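Long-range contacts in ribonucleoside-diphosphate reductase, alpha chain (Actinobacillus ureae ATCC 25976, PDB 6DQX), which probably catalyses the reduction of ribonucleoside diphosphates to deoxyribonucleoside diphosphates, as the catalytic subunit of a class Id ribonucleotide reductase: residues F30-E35 with H78-G83; V119-V124 with K162-V167; L312-D317 with S388-K393; S521-V526 with S549-Y554. All coordinates share one frame; numbering follows the deposited sequence.

Contact 1 of 4, residues F30-E35 with H78-G83; sequences FEWLNE and HYMARG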
loop_
_atom_site.group_PDB
_atom_site.type_symbol
_atom_site.label_atom_id
_atom_site.label_comp_id
_atom_site.label_asym_id
_atom_site.label_seq_id
_atom_site.Cartn_x
_atom_site.Cartn_y
_atom_site.Cartn_z
ATOM N N PHE A 30 25.368 36.276 -12.951
ATOM C CA PHE A 30 24.147 35.999 -12.192
ATOM C C PHE A 30 23.010 36.965 -12.466
ATOM O O PHE A 30 22.144 37.160 -11.623
ATOM C CB PHE A 30 24.435 35.849 -10.699
ATOM C CG PHE A 30 25.358 34.714 -10.397
ATOM C CD1 PHE A 30 24.893 33.390 -10.450
ATOM C CD2 PHE A 30 26.691 34.945 -10.109
ATOM C CE1 PHE A 30 25.752 32.330 -10.204
ATOM C CE2 PHE A 30 27.557 33.891 -9.863
ATOM C CZ PHE A 30 27.091 32.587 -9.918
ATOM N N GLU A 31 22.945 37.493 -13.685
ATOM C CA GLU A 31 21.806 38.341 -14.045
ATOM C C GLU A 31 20.488 37.612 -13.855
ATOM O O GLU A 31 19.497 38.207 -13.422
ATOM C CB GLU A 31 21.924 38.859 -15.473
ATOM C CG GLU A 31 20.807 39.830 -15.853
ATOM C CD GLU A 31 20.899 40.284 -17.282
ATOM O OE1 GLU A 31 21.425 41.385 -17.513
ATOM O OE2 GLU A 31 20.444 39.538 -18.170
ATOM N N TRP A 32 20.484 36.320 -14.197
ATOM C CA TRP A 32 19.334 35.434 -14.016
ATOM C C TRP A 32 18.809 35.325 -12.595
ATOM O O TRP A 32 17.618 35.122 -12.392
ATOM C CB TRP A 32 19.657 34.020 -14.538
ATOM C CG TRP A 32 20.735 33.257 -13.803
ATOM C CD1 TRP A 32 22.054 33.211 -14.114
ATOM C CD2 TRP A 32 20.563 32.374 -12.690
ATOM N NE1 TRP A 32 22.713 32.386 -13.276
ATOM C CE2 TRP A 32 21.827 31.846 -12.386
ATOM C CE3 TRP A 32 19.461 31.959 -11.939
ATOM C CZ2 TRP A 32 22.034 30.944 -11.346
ATOM C CZ3 TRP A 32 19.657 31.080 -10.892
ATOM C CH2 TRP A 32 20.948 30.569 -10.605
ATOM N N LEU A 33 19.707 35.437 -11.633
ATOM C CA LEU A 33 19.395 35.339 -10.216
ATOM C C LEU A 33 18.908 36.699 -9.720
ATOM O O LEU A 33 19.598 37.398 -8.982
ATOM C CB LEU A 33 20.635 34.862 -9.463
ATOM C CG LEU A 33 20.514 34.476 -7.992
ATOM C CD1 LEU A 33 19.410 33.460 -7.789
ATOM C CD2 LEU A 33 21.851 33.896 -7.535
ATOM N N ASN A 34 17.722 37.072 -10.185
ATOM C CA ASN A 34 17.101 38.337 -9.805
ATOM C C ASN A 34 16.245 38.096 -8.560
ATOM O O ASN A 34 16.246 36.987 -8.000
ATOM C CB ASN A 34 16.304 38.923 -10.970
ATOM C CG ASN A 34 15.093 38.109 -11.352
ATOM O OD1 ASN A 34 14.769 37.087 -10.751
ATOM N ND2 ASN A 34 14.398 38.575 -12.377
ATOM N N GLU A 35 15.498 39.111 -8.135
ATOM C CA GLU A 35 14.765 39.010 -6.878
ATOM C C GLU A 35 13.670 37.925 -6.960
ATOM O O GLU A 35 13.483 37.176 -6.007
ATOM C CB GLU A 35 14.223 40.396 -6.465
ATOM C CG GLU A 35 13.720 40.508 -5.027
ATOM C CD GLU A 35 14.768 40.171 -3.979
ATOM O OE1 GLU A 35 14.425 39.472 -2.999
ATOM O OE2 GLU A 35 15.936 40.589 -4.124
ATOM N N HIS A 78 31.560 29.436 -13.015
ATOM C CA HIS A 78 31.559 30.378 -14.139
ATOM C C HIS A 78 30.385 30.151 -15.067
ATOM O O HIS A 78 29.652 31.087 -15.416
ATOM C CB HIS A 78 32.881 30.345 -14.938
ATOM C CG HIS A 78 32.856 31.216 -16.160
ATOM N ND1 HIS A 78 32.792 32.591 -16.092
ATOM C CD2 HIS A 78 32.851 30.906 -17.480
ATOM C CE1 HIS A 78 32.746 33.090 -17.318
ATOM N NE2 HIS A 78 32.778 32.087 -18.177
ATOM N N TYR A 79 30.181 28.899 -15.464
ATOM C CA TYR A 79 29.061 28.604 -16.328
ATOM C C TYR A 79 27.706 28.875 -15.679
ATOM O O TYR A 79 26.786 29.411 -16.354
ATOM C CB TYR A 79 29.176 27.184 -16.881
ATOM C CG TYR A 79 30.380 26.967 -17.785
ATOM C CD1 TYR A 79 30.800 27.945 -18.709
ATOM C CD2 TYR A 79 31.084 25.765 -17.749
ATOM C CE1 TYR A 79 31.888 27.726 -19.549
ATOM C CE2 TYR A 79 32.171 25.541 -18.579
ATOM C CZ TYR A 79 32.571 26.511 -19.471
ATOM O OH TYR A 79 33.645 26.261 -20.299
ATOM N N MET A 80 27.580 28.578 -14.381
ATOM C CA MET A 80 26.395 29.010 -13.637
ATOM C C MET A 80 26.213 30.516 -13.713
ATOM O O MET A 80 25.089 31.021 -13.965
ATOM C CB MET A 80 26.445 28.548 -12.164
ATOM C CG MET A 80 26.295 27.048 -11.960
ATOM S SD MET A 80 24.626 26.442 -12.268
ATOM C CE MET A 80 23.798 27.040 -10.794
ATOM N N ALA A 81 27.303 31.236 -13.445
ATOM C CA ALA A 81 27.318 32.716 -13.488
ATOM C C ALA A 81 26.857 33.301 -14.825
ATOM O O ALA A 81 26.132 34.291 -14.851
ATOM C CB ALA A 81 28.706 33.247 -13.109
ATOM N N ARG A 82 27.232 32.658 -15.937
ATOM C CA ARG A 82 26.830 33.125 -17.260
ATOM C C ARG A 82 25.411 32.742 -17.671
ATOM O O ARG A 82 24.948 33.193 -18.720
ATOM C CB ARG A 82 27.825 32.647 -18.321
ATOM C CG ARG A 82 29.279 33.073 -18.107
ATOM C CD ARG A 82 29.440 34.531 -17.668
ATOM N NE ARG A 82 28.997 35.439 -18.702
ATOM C CZ ARG A 82 28.554 36.682 -18.520
ATOM N NH1 ARG A 82 28.460 37.225 -17.301
ATOM N NH2 ARG A 82 28.174 37.381 -19.580
ATOM N N GLY A 83 24.722 31.918 -16.865
ATOM C CA GLY A 83 23.341 31.541 -17.153
ATOM C C GLY A 83 23.233 30.360 -18.127
ATOM O O GLY A 83 22.197 30.186 -18.760
#
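With its CG placed between the backbone N and the carbonyl carbon (chi1 65°), Trp32 brings its indole NE1 to the end of helix 72-82, while Phe30, its CG anti to the carbonyl carbon, lays its ring across Ala81. The helix closes in a Schellman motif, and the N-terminal loop binds this C-terminal turn. Ala81 suits its place because its small CB lets the ring come down close: its CA sits over the centre of the Phe30 face, 3.6 Å from the centroid, a CH-pi contact. Met80 adds apolar packing, its CE 4.3 Å from Trp32 CZ2. Gly83 adopts the positive phi (84°) that ends the helix, a conformation that glycine, lacking a CB, takes up easily, and its CA lies 3.7 Å from Trp32 CD1. Phe30 N donates almost straight to a lone pair of Ala81 O at 2.9 Å. Met80 O is gripped twice, by Gly83 N on one face of its carbonyl plane and, on the opposite face, by Trp32 NE1 at 2.8 Å.

Contact 2 of 4, residues V119-V124 with K162-V167; sequences VTTAEV and KLFDTV
Apolar packing centred on Phe164, Thr121, Val124 and Val167 joins two nearly parallel helices, whose axes come within 10.1 Å and cross at -19°. Val124 CG2 lies at the edge of the Phe164 ring, near its plane, 3.8 Å from CD1. The other branch, CG1, reaches Val167 CG1 at 4.0 Å, so each methyl of this beta-branched residue has its own partner. Phe164 is long enough to bridge the gap: with CG anti to the carbonyl carbon (chi1 -65°), its ring extends to the neighbouring helix even though its CB does not point straight at it.

Threonine methyls extend the apolar surface. Thr120 CG2 approaches Phe164 CE1 at 3.7 Å, the two side chains crossing at about a right angle, and Thr121 CG2 meets Val167 CG2 at 3.9 Å.

One polar branch makes van der Waals contact here: Thr121 OG1 touches Leu163 CD2 at 3.5 Å. Both threonine hydroxyls are hydrogen-bonded to a carbonyl of their own helix, Thr121 to Ile117 and Thr120 to Glu116, and Thr120 OG1 also meets Arg335. Threonine thus fits a buried helix face.

Helices 114-130 and 156-170 belong to the barrel domain. Phe164 also meets Phe181 of strand 181-186, while Leu163 and Val167 pack against Val167 and Leu163 of the second subunit, placing this helix pair at the dimer interface.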
loop_
_atom_site.group_PDB
_atom_site.type_symbol
_atom_site.label_atom_id
_atom_site.label_comp_id
_atom_site.label_asym_id
_atom_site.label_seq_id
_atom_site.Cartn_x
_atom_site.Cartn_y
_atom_site.Cartn_z
ATOM N N VAL A 119 6.768 -5.205 -3.287
ATOM C CA VAL A 119 8.091 -4.590 -3.484
ATOM C C VAL A 119 7.934 -3.196 -4.123
ATOM O O VAL A 119 8.466 -2.210 -3.619
ATOM C CB VAL A 119 9.021 -5.462 -4.347
ATOM C CG1 VAL A 119 10.244 -4.678 -4.814
ATOM C CG2 VAL A 119 9.457 -6.723 -3.588
ATOM N N THR A 120 7.138 -3.137 -5.179
ATOM C CA THR A 120 6.875 -1.880 -5.886
ATOM C C THR A 120 6.097 -0.887 -5.018
ATOM O O THR A 120 6.413 0.290 -5.003
ATOM C CB THR A 120 6.156 -2.125 -7.224
ATOM O OG1 THR A 120 6.848 -3.140 -7.939
ATOM C CG2 THR A 120 6.090 -0.824 -8.066
ATOM N N THR A 121 5.126 -1.380 -4.239
ATOM C CA THR A 121 4.376 -0.541 -3.318
ATOM C C THR A 121 5.291 0.177 -2.315
ATOM O O THR A 121 5.166 1.388 -2.097
ATOM C CB THR A 121 3.273 -1.379 -2.581
ATOM O OG1 THR A 121 2.392 -1.936 -3.556
ATOM C CG2 THR A 121 2.452 -0.547 -1.670
ATOM N N ALA A 122 6.222 -0.571 -1.724
ATOM C CA ALA A 122 7.139 -0.005 -0.761
ATOM C C ALA A 122 8.113 0.981 -1.444
ATOM O O ALA A 122 8.434 1.997 -0.853
ATOM C CB ALA A 122 7.893 -1.112 -0.026
ATOM N N GLU A 123 8.550 0.698 -2.669
ATOM C CA GLU A 123 9.408 1.660 -3.436
ATOM C C GLU A 123 8.707 2.975 -3.603
ATOM O O GLU A 123 9.251 4.026 -3.228
ATOM C CB GLU A 123 9.768 1.128 -4.817
ATOM C CG GLU A 123 10.796 0.017 -4.878
ATOM C CD GLU A 123 10.951 -0.520 -6.296
ATOM O OE1 GLU A 123 9.952 -0.576 -7.039
ATOM O OE2 GLU A 123 12.067 -0.908 -6.686
ATOM N N VAL A 124 7.478 2.908 -4.127
ATOM C CA VAL A 124 6.662 4.090 -4.346
ATOM C C VAL A 124 6.381 4.868 -3.050
ATOM O O VAL A 124 6.444 6.108 -3.014
ATOM C CB VAL A 124 5.363 3.750 -5.112
ATOM C CG1 VAL A 124 4.459 4.974 -5.234
ATOM C CG2 VAL A 124 5.674 3.196 -6.496
ATOM N N LYS A 162 -5.213 0.781 -7.748
ATOM C CA LYS A 162 -5.828 1.420 -6.580
ATOM C C LYS A 162 -4.866 1.533 -5.419
ATOM O O LYS A 162 -4.880 2.504 -4.681
ATOM C CB LYS A 162 -7.124 0.685 -6.146
ATOM C CG LYS A 162 -8.186 0.697 -7.223
ATOM C CD LYS A 162 -9.580 0.351 -6.709
ATOM C CE LYS A 162 -9.704 -1.107 -6.372
ATOM N NZ LYS A 162 -11.098 -1.470 -5.987
ATOM N N LEU A 163 -3.969 0.568 -5.285
ATOM C CA LEU A 163 -2.976 0.597 -4.241
ATOM C C LEU A 163 -2.006 1.767 -4.399
ATOM O O LEU A 163 -1.664 2.463 -3.452
ATOM C CB LEU A 163 -2.227 -0.727 -4.282
ATOM C CG LEU A 163 -1.282 -1.159 -3.195
ATOM C CD1 LEU A 163 -1.804 -0.836 -1.803
ATOM C CD2 LEU A 163 -1.050 -2.657 -3.384
ATOM N N PHE A 164 -1.585 2.015 -5.634
ATOM C CA PHE A 164 -0.608 3.080 -5.875
ATOM C C PHE A 164 -1.239 4.457 -5.765
ATOM O O PHE A 164 -0.630 5.380 -5.235
ATOM C CB PHE A 164 0.072 2.829 -7.216
ATOM C CG PHE A 164 0.890 1.577 -7.207
ATOM C CD1 PHE A 164 2.184 1.606 -6.701
ATOM C CD2 PHE A 164 0.348 0.360 -7.598
ATOM C CE1 PHE A 164 2.939 0.442 -6.630
ATOM C CE2 PHE A 164 1.094 -0.811 -7.527
ATOM C CZ PHE A 164 2.400 -0.767 -7.043
ATOM N N ASP A 165 -2.470 4.573 -6.244
ATOM C CA ASP A 165 -3.254 5.791 -6.087
ATOM C C ASP A 165 -3.424 6.158 -4.603
ATOM O O ASP A 165 -3.277 7.316 -4.217
ATOM C CB ASP A 165 -4.601 5.609 -6.787
ATOM C CG ASP A 165 -5.403 6.893 -6.862
ATOM O OD1 ASP A 165 -5.205 7.719 -7.793
ATOM O OD2 ASP A 165 -6.249 7.062 -5.985
ATOM N N THR A 166 -3.684 5.160 -3.752
ATOM C CA THR A 166 -3.748 5.411 -2.309
ATOM C C THR A 166 -2.411 5.768 -1.697
ATOM O O THR A 166 -2.345 6.671 -0.858
ATOM C CB THR A 166 -4.356 4.196 -1.555
ATOM O OG1 THR A 166 -5.689 4.001 -2.019
ATOM C CG2 THR A 166 -4.412 4.445 -0.084
ATOM N N VAL A 167 -1.345 5.090 -2.109
ATOM C CA VAL A 167 -0.027 5.395 -1.558
ATOM C C VAL A 167 0.282 6.886 -1.732
ATOM O O VAL A 167 0.704 7.545 -0.775
ATOM C CB VAL A 167 1.098 4.545 -2.178
ATOM C CG1 VAL A 167 2.466 5.117 -1.817
ATOM C CG2 VAL A 167 1.017 3.105 -1.733
#

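Contact 3 of 4, residues L312-D317 with S388-K393; sequences LTYFLD and SQELAK. With EDO (1,2-ethanediol), chain F.
Leu391 fills the tight part of this contact, pressing its CD2 methyl onto the face of the Tyr314 ring. The methyl stands over the ring centre, 3.7 Å from the centroid and 7° off the normal, a clear CH-pi contact. Its other branch, CD1, reaches past the ring to Asp317 CB at 3.9 Å and to Thr313 CG2 at 4.2 Å. A branched leucine can therefore serve three residues of the opposite helix. Helices 308-327 and 367-395, both in the barrel domain, cross here at -51° with their axes 10.1 Å apart, and Thr313 and Leu312 in turn pack on Leu348 of strand 347-351.

The partly exposed side is looser and more polar. There Tyr314 carries its hydroxyl beyond the apolar packing to the extended side chain of Glu390, whose OE1, near the ring plane, hydrogen-bonds Tyr314 OH at 3.0 Å, though another acceptor lies within reach. Ring and carboxylate planes stand 75° apart.

Asp317 is a buried acid, but its charge is well met: OD1 pairs with Arg344 and OD2 with Arg407, which would probably favour the ionised form. OD2 also accepts a hydrogen bond from O2 of a 1,2-ethanediol, probably a crystallisation additive, at 2.6 Å.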
loop_
_atom_site.group_PDB
_atom_site.type_symbol
_atom_site.label_atom_id
_atom_site.label_comp_id
_atom_site.label_asym_id
_atom_site.label_seq_id
_atom_site.Cartn_x
_atom_site.Cartn_y
_atom_site.Cartn_z
ATOM N N LEU A 312 28.773 19.978 -17.462
ATOM C CA LEU A 312 27.472 19.576 -16.930
ATOM C C LEU A 312 27.325 18.028 -16.907
ATOM O O LEU A 312 26.778 17.464 -15.954
ATOM C CB LEU A 312 26.330 20.270 -17.685
ATOM C CG LEU A 312 24.971 20.206 -16.979
ATOM C CD1 LEU A 312 24.987 20.937 -15.629
ATOM C CD2 LEU A 312 23.881 20.790 -17.872
ATOM N N THR A 313 27.853 17.346 -17.925
ATOM C CA THR A 313 27.867 15.881 -17.962
ATOM C C THR A 313 28.656 15.264 -16.781
ATOM O O THR A 313 28.162 14.346 -16.082
ATOM C CB THR A 313 28.406 15.386 -19.315
ATOM O OG1 THR A 313 27.609 15.960 -20.367
ATOM C CG2 THR A 313 28.396 13.865 -19.389
ATOM N N TYR A 314 29.860 15.802 -16.556
ATOM C CA TYR A 314 30.693 15.444 -15.398
ATOM C C TYR A 314 29.916 15.651 -14.109
ATOM O O TYR A 314 29.943 14.800 -13.221
ATOM C CB TYR A 314 31.956 16.285 -15.348
ATOM C CG TYR A 314 33.114 15.792 -16.187
ATOM C CD1 TYR A 314 32.952 15.429 -17.520
ATOM C CD2 TYR A 314 34.391 15.706 -15.635
ATOM C CE1 TYR A 314 34.035 15.006 -18.286
ATOM C CE2 TYR A 314 35.477 15.278 -16.384
ATOM C CZ TYR A 314 35.299 14.937 -17.704
ATOM O OH TYR A 314 36.387 14.541 -18.439
ATOM N N PHE A 315 29.171 16.757 -14.045
ATOM C CA PHE A 315 28.396 17.073 -12.841
ATOM C C PHE A 315 27.314 16.038 -12.604
ATOM O O PHE A 315 27.140 15.562 -11.474
ATOM C CB PHE A 315 27.779 18.473 -12.926
ATOM C CG PHE A 315 26.902 18.813 -11.769
ATOM C CD1 PHE A 315 27.469 19.035 -10.536
ATOM C CD2 PHE A 315 25.509 18.921 -11.917
ATOM C CE1 PHE A 315 26.678 19.355 -9.447
ATOM C CE2 PHE A 315 24.717 19.248 -10.840
ATOM C CZ PHE A 315 25.305 19.488 -9.607
ATOM N N LEU A 316 26.580 15.692 -13.657
ATOM C CA LEU A 316 25.522 14.690 -13.546
ATOM C C LEU A 316 26.064 13.312 -13.165
ATOM O O LEU A 316 25.436 12.577 -12.396
ATOM C CB LEU A 316 24.705 14.640 -14.826
ATOM C CG LEU A 316 23.832 15.890 -15.045
ATOM C CD1 LEU A 316 23.025 15.732 -16.303
ATOM C CD2 LEU A 316 22.898 16.163 -13.861
ATOM N N ASP A 317 27.266 12.982 -13.628
ATOM C CA ASP A 317 27.865 11.726 -13.194
ATOM C C ASP A 317 28.173 11.715 -11.698
ATOM O O ASP A 317 27.945 10.712 -11.051
ATOM C CB ASP A 317 29.101 11.384 -13.997
ATOM C CG ASP A 317 29.506 9.942 -13.836
ATOM O OD1 ASP A 317 28.662 9.058 -14.099
ATOM O OD2 ASP A 317 30.670 9.672 -13.456
ATOM N N SER A 388 31.281 11.519 -21.640
ATOM C CA SER A 388 31.031 10.202 -21.033
ATOM C C SER A 388 32.193 9.241 -21.321
ATOM O O SER A 388 32.585 8.461 -20.463
ATOM C CB SER A 388 29.748 9.584 -21.553
ATOM O OG SER A 388 29.359 8.498 -20.741
ATOM N N GLN A 389 32.755 9.341 -22.524
ATOM C CA GLN A 389 33.984 8.584 -22.866
ATOM C C GLN A 389 35.175 8.956 -21.983
ATOM O O GLN A 389 35.868 8.074 -21.498
ATOM C CB GLN A 389 34.329 8.762 -24.358
ATOM C CG GLN A 389 33.320 8.104 -25.304
ATOM C CD GLN A 389 33.434 8.577 -26.743
ATOM O OE1 GLN A 389 34.050 9.588 -27.031
ATOM N NE2 GLN A 389 32.819 7.854 -27.641
ATOM N N GLU A 390 35.404 10.252 -21.753
ATOM C CA GLU A 390 36.469 10.736 -20.858
ATOM C C GLU A 390 36.245 10.277 -19.412
ATOM O O GLU A 390 37.192 9.872 -18.710
ATOM C CB GLU A 390 36.552 12.268 -20.844
ATOM C CG GLU A 390 36.911 12.898 -22.182
ATOM C CD GLU A 390 36.600 14.387 -22.288
ATOM O OE1 GLU A 390 36.046 15.032 -21.343
ATOM O OE2 GLU A 390 36.921 14.930 -23.359
ATOM N N LEU A 391 34.988 10.343 -18.976
ATOM C CA LEU A 391 34.635 9.848 -17.655
ATOM C C LEU A 391 34.945 8.363 -17.451
ATOM O O LEU A 391 35.325 7.965 -16.351
ATOM C CB LEU A 391 33.158 10.108 -17.351
ATOM C CG LEU A 391 32.754 11.548 -17.072
ATOM C CD1 LEU A 391 31.228 11.723 -17.222
ATOM C CD2 LEU A 391 33.223 12.002 -15.688
ATOM N N ALA A 392 34.736 7.529 -18.477
ATOM C CA ALA A 392 35.075 6.114 -18.366
ATOM C C ALA A 392 36.602 5.902 -18.257
ATOM O O ALA A 392 37.054 5.026 -17.517
ATOM C CB ALA A 392 34.518 5.339 -19.540
ATOM N N LYS A 393 37.369 6.702 -18.982
ATOM C CA LYS A 393 38.837 6.666 -18.878
ATOM C C LYS A 393 39.299 7.046 -17.487
ATOM O O LYS A 393 40.229 6.443 -16.973
ATOM C CB LYS A 393 39.504 7.600 -19.884
ATOM C CG LYS A 393 39.361 7.150 -21.311
ATOM C CD LYS A 393 40.267 7.934 -22.259
ATOM C CE LYS A 393 40.286 7.285 -23.638
ATOM N NZ LYS A 393 38.912 7.066 -24.182
HETATM C C1 EDO F . 33.047 10.464 -9.334
HETATM O O1 EDO F . 31.920 10.512 -8.446
HETATM C C2 EDO F . 32.621 10.470 -10.792
HETATM O O2 EDO F . 31.564 9.546 -11.022
#

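Contact 4 of 4, residues S521-V526 with S549-Y554; sequences SINIMV and SIYYQY
Asn523 stands in for a backbone acceptor between two parallel strands, its OD1 taking the N-H of Tyr552 in the amide plane at 2.9 Å. With CG anti to the carbonyl carbon (chi1 -66°), the amide runs beside Tyr551, planes 19° apart, OD1 3.1 Å from Tyr551 CD2. Tyr554 CE2 lies 3.7 Å from Asn523 CG, ring and amide planes 55° apart. Asparagine suits this break in strand 549-554 because its carbonyl can reach a main-chain N-H. Regular parallel pairing follows: Ile524 N to Tyr552 O at 3.2 Å, Tyr554 N to Ile524 O at 2.8 Å, and Val526 N to Tyr554 O at 3.1 Å. Within the break, Tyr551 N donates to Ile522 O from above the carbonyl plane; before it, a water links Ile522 N to Ser549 OG. In the second shell, Glu432 binds Asn523 ND2, fixing the amide's orientation. Helix 532-544 connects the two strands in a beta-alpha-beta unit; Ile524, Val526 and Gln553 touch it, while Ile522 and Ile550 pack on helix 502-513.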
loop_
_atom_site.group_PDB
_atom_site.type_symbol
_atom_site.label_atom_id
_atom_site.label_comp_id
_atom_site.label_asym_id
_atom_site.label_seq_id
_atom_site.Cartn_x
_atom_site.Cartn_y
_atom_site.Cartn_z
ATOM N N SER A 521 9.720 15.134 -23.628
ATOM C CA SER A 521 8.359 15.454 -23.147
ATOM C C SER A 521 7.735 16.463 -24.067
ATOM O O SER A 521 8.100 17.634 -24.033
ATOM C CB SER A 521 8.389 16.018 -21.720
ATOM O OG SER A 521 9.127 15.141 -20.909
ATOM N N ILE A 522 6.823 15.999 -24.899
ATOM C CA ILE A 522 6.244 16.806 -25.929
ATOM C C ILE A 522 4.758 16.988 -25.658
ATOM O O ILE A 522 3.961 16.040 -25.785
ATOM C CB ILE A 522 6.495 16.197 -27.314
ATOM C CG1 ILE A 522 8.008 16.125 -27.572
ATOM C CG2 ILE A 522 5.704 16.948 -28.396
ATOM C CD1 ILE A 522 8.734 17.466 -27.746
ATOM N N ASN A 523 4.431 18.224 -25.335
ATOM C CA ASN A 523 3.040 18.700 -25.223
ATOM C C ASN A 523 2.575 19.285 -26.546
ATOM O O ASN A 523 3.374 19.782 -27.330
ATOM C CB ASN A 523 2.939 19.781 -24.136
ATOM C CG ASN A 523 3.209 19.242 -22.736
ATOM O OD1 ASN A 523 2.746 18.163 -22.399
ATOM N ND2 ASN A 523 3.943 20.005 -21.918
ATOM N N ILE A 524 1.268 19.235 -26.786
ATOM C CA ILE A 524 0.672 19.951 -27.916
ATOM C C ILE A 524 -0.537 20.710 -27.373
ATOM O O ILE A 524 -1.037 20.404 -26.280
ATOM C CB ILE A 524 0.254 19.026 -29.082
ATOM C CG1 ILE A 524 -0.788 17.993 -28.657
ATOM C CG2 ILE A 524 1.463 18.308 -29.678
ATOM C CD1 ILE A 524 -1.401 17.253 -29.831
ATOM N N MET A 525 -0.980 21.693 -28.145
ATOM C CA MET A 525 -2.098 22.537 -27.770
ATOM C C MET A 525 -3.050 22.581 -28.942
ATOM O O MET A 525 -2.652 22.943 -30.063
ATOM C CB MET A 525 -1.614 23.928 -27.405
ATOM C CG MET A 525 -2.667 24.745 -26.676
ATOM S SD MET A 525 -2.021 26.326 -26.131
ATOM C CE MET A 525 -1.278 25.923 -24.544
ATOM N N VAL A 526 -4.306 22.237 -28.673
ATOM C CA VAL A 526 -5.289 21.967 -29.707
ATOM C C VAL A 526 -6.610 22.667 -29.339
ATOM O O VAL A 526 -7.064 22.590 -28.192
ATOM C CB VAL A 526 -5.491 20.446 -29.861
ATOM C CG1 VAL A 526 -6.533 20.123 -30.923
ATOM C CG2 VAL A 526 -4.163 19.765 -30.203
ATOM N N SER A 549 7.191 9.170 -27.475
ATOM C CA SER A 549 6.099 9.498 -26.556
ATOM C C SER A 549 5.405 10.794 -26.916
ATOM O O SER A 549 5.926 11.601 -27.702
ATOM C CB SER A 549 6.603 9.584 -25.104
ATOM O OG SER A 549 7.579 10.610 -24.958
ATOM N N ILE A 550 4.213 10.967 -26.370
ATOM C CA ILE A 550 3.518 12.244 -26.315
ATOM C C ILE A 550 3.081 12.424 -24.860
ATOM O O ILE A 550 2.654 11.459 -24.216
ATOM C CB ILE A 550 2.275 12.299 -27.241
ATOM C CG1 ILE A 550 2.671 12.280 -28.725
ATOM C CG2 ILE A 550 1.437 13.532 -26.944
ATOM C CD1 ILE A 550 3.346 13.537 -29.214
ATOM N N TYR A 551 3.167 13.655 -24.368
ATOM C CA TYR A 551 2.843 14.003 -22.986
ATOM C C TYR A 551 1.379 14.495 -22.900
ATOM O O TYR A 551 0.505 13.680 -23.120
ATOM C CB TYR A 551 3.880 15.002 -22.484
ATOM C CG TYR A 551 3.987 15.255 -20.990
ATOM C CD1 TYR A 551 3.546 14.332 -20.041
ATOM C CD2 TYR A 551 4.577 16.426 -20.533
ATOM C CE1 TYR A 551 3.689 14.596 -18.679
ATOM C CE2 TYR A 551 4.738 16.683 -19.199
ATOM C CZ TYR A 551 4.281 15.771 -18.281
ATOM O OH TYR A 551 4.443 16.058 -16.961
ATOM N N TYR A 552 1.113 15.756 -22.564
ATOM C CA TYR A 552 -0.260 16.297 -22.433
ATOM C C TYR A 552 -0.806 16.876 -23.729
ATOM O O TYR A 552 -0.071 17.489 -24.499
ATOM C CB TYR A 552 -0.302 17.468 -21.430
ATOM C CG TYR A 552 -0.409 17.082 -19.998
ATOM C CD1 TYR A 552 -1.666 16.916 -19.392
ATOM C CD2 TYR A 552 0.748 16.902 -19.213
ATOM C CE1 TYR A 552 -1.768 16.569 -18.047
ATOM C CE2 TYR A 552 0.662 16.539 -17.865
ATOM C CZ TYR A 552 -0.592 16.368 -17.286
ATOM O OH TYR A 552 -0.676 16.011 -15.953
ATOM N N GLN A 553 -2.117 16.744 -23.928
ATOM C CA GLN A 553 -2.806 17.499 -24.957
ATOM C C GLN A 553 -3.526 18.587 -24.211
ATOM O O GLN A 553 -4.471 18.300 -23.460
ATOM C CB GLN A 553 -3.776 16.612 -25.720
ATOM C CG GLN A 553 -4.507 17.305 -26.861
ATOM C CD GLN A 553 -5.604 16.453 -27.442
ATOM O OE1 GLN A 553 -5.383 15.293 -27.823
ATOM N NE2 GLN A 553 -6.799 17.033 -27.555
ATOM N N TYR A 554 -3.020 19.809 -24.343
ATOM C CA TYR A 554 -3.648 20.974 -23.748
ATOM C C TYR A 554 -4.764 21.476 -24.637
ATOM O O TYR A 554 -4.806 21.207 -25.843
ATOM C CB TYR A 554 -2.636 22.089 -23.505
ATOM C CG TYR A 554 -1.630 21.786 -22.430
ATOM C CD1 TYR A 554 -2.048 21.380 -21.158
ATOM C CD2 TYR A 554 -0.250 21.929 -22.657
ATOM C CE1 TYR A 554 -1.133 21.103 -20.155
ATOM C CE2 TYR A 554 0.674 21.665 -21.646
ATOM C CZ TYR A 554 0.221 21.243 -20.400
ATOM O OH TYR A 554 1.100 20.962 -19.376
HETATM O O HOH W 1 6.091 13.219 -24.697
#

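How the contacts relate
The four contacts follow one another along the chain without interleaving, and none touches another. Contacts 1 and 3 come nearest, with about 6 Å between their closest atoms although their centres are 24 Å apart. Contacts 1 and 2 are the farthest separated, about 40 Å between centres. Contact 4 lies deepest, about 11 Å from the centre of the chain, against 21 to 23 Å for the other three, and its nearest atoms are about 12 Å from those of contact 2. Contact 2 alone is touched by the second subunit. All four lie away from His65, a magnesium ligand in a structure of this protein; the ethanediol belongs to contact 3.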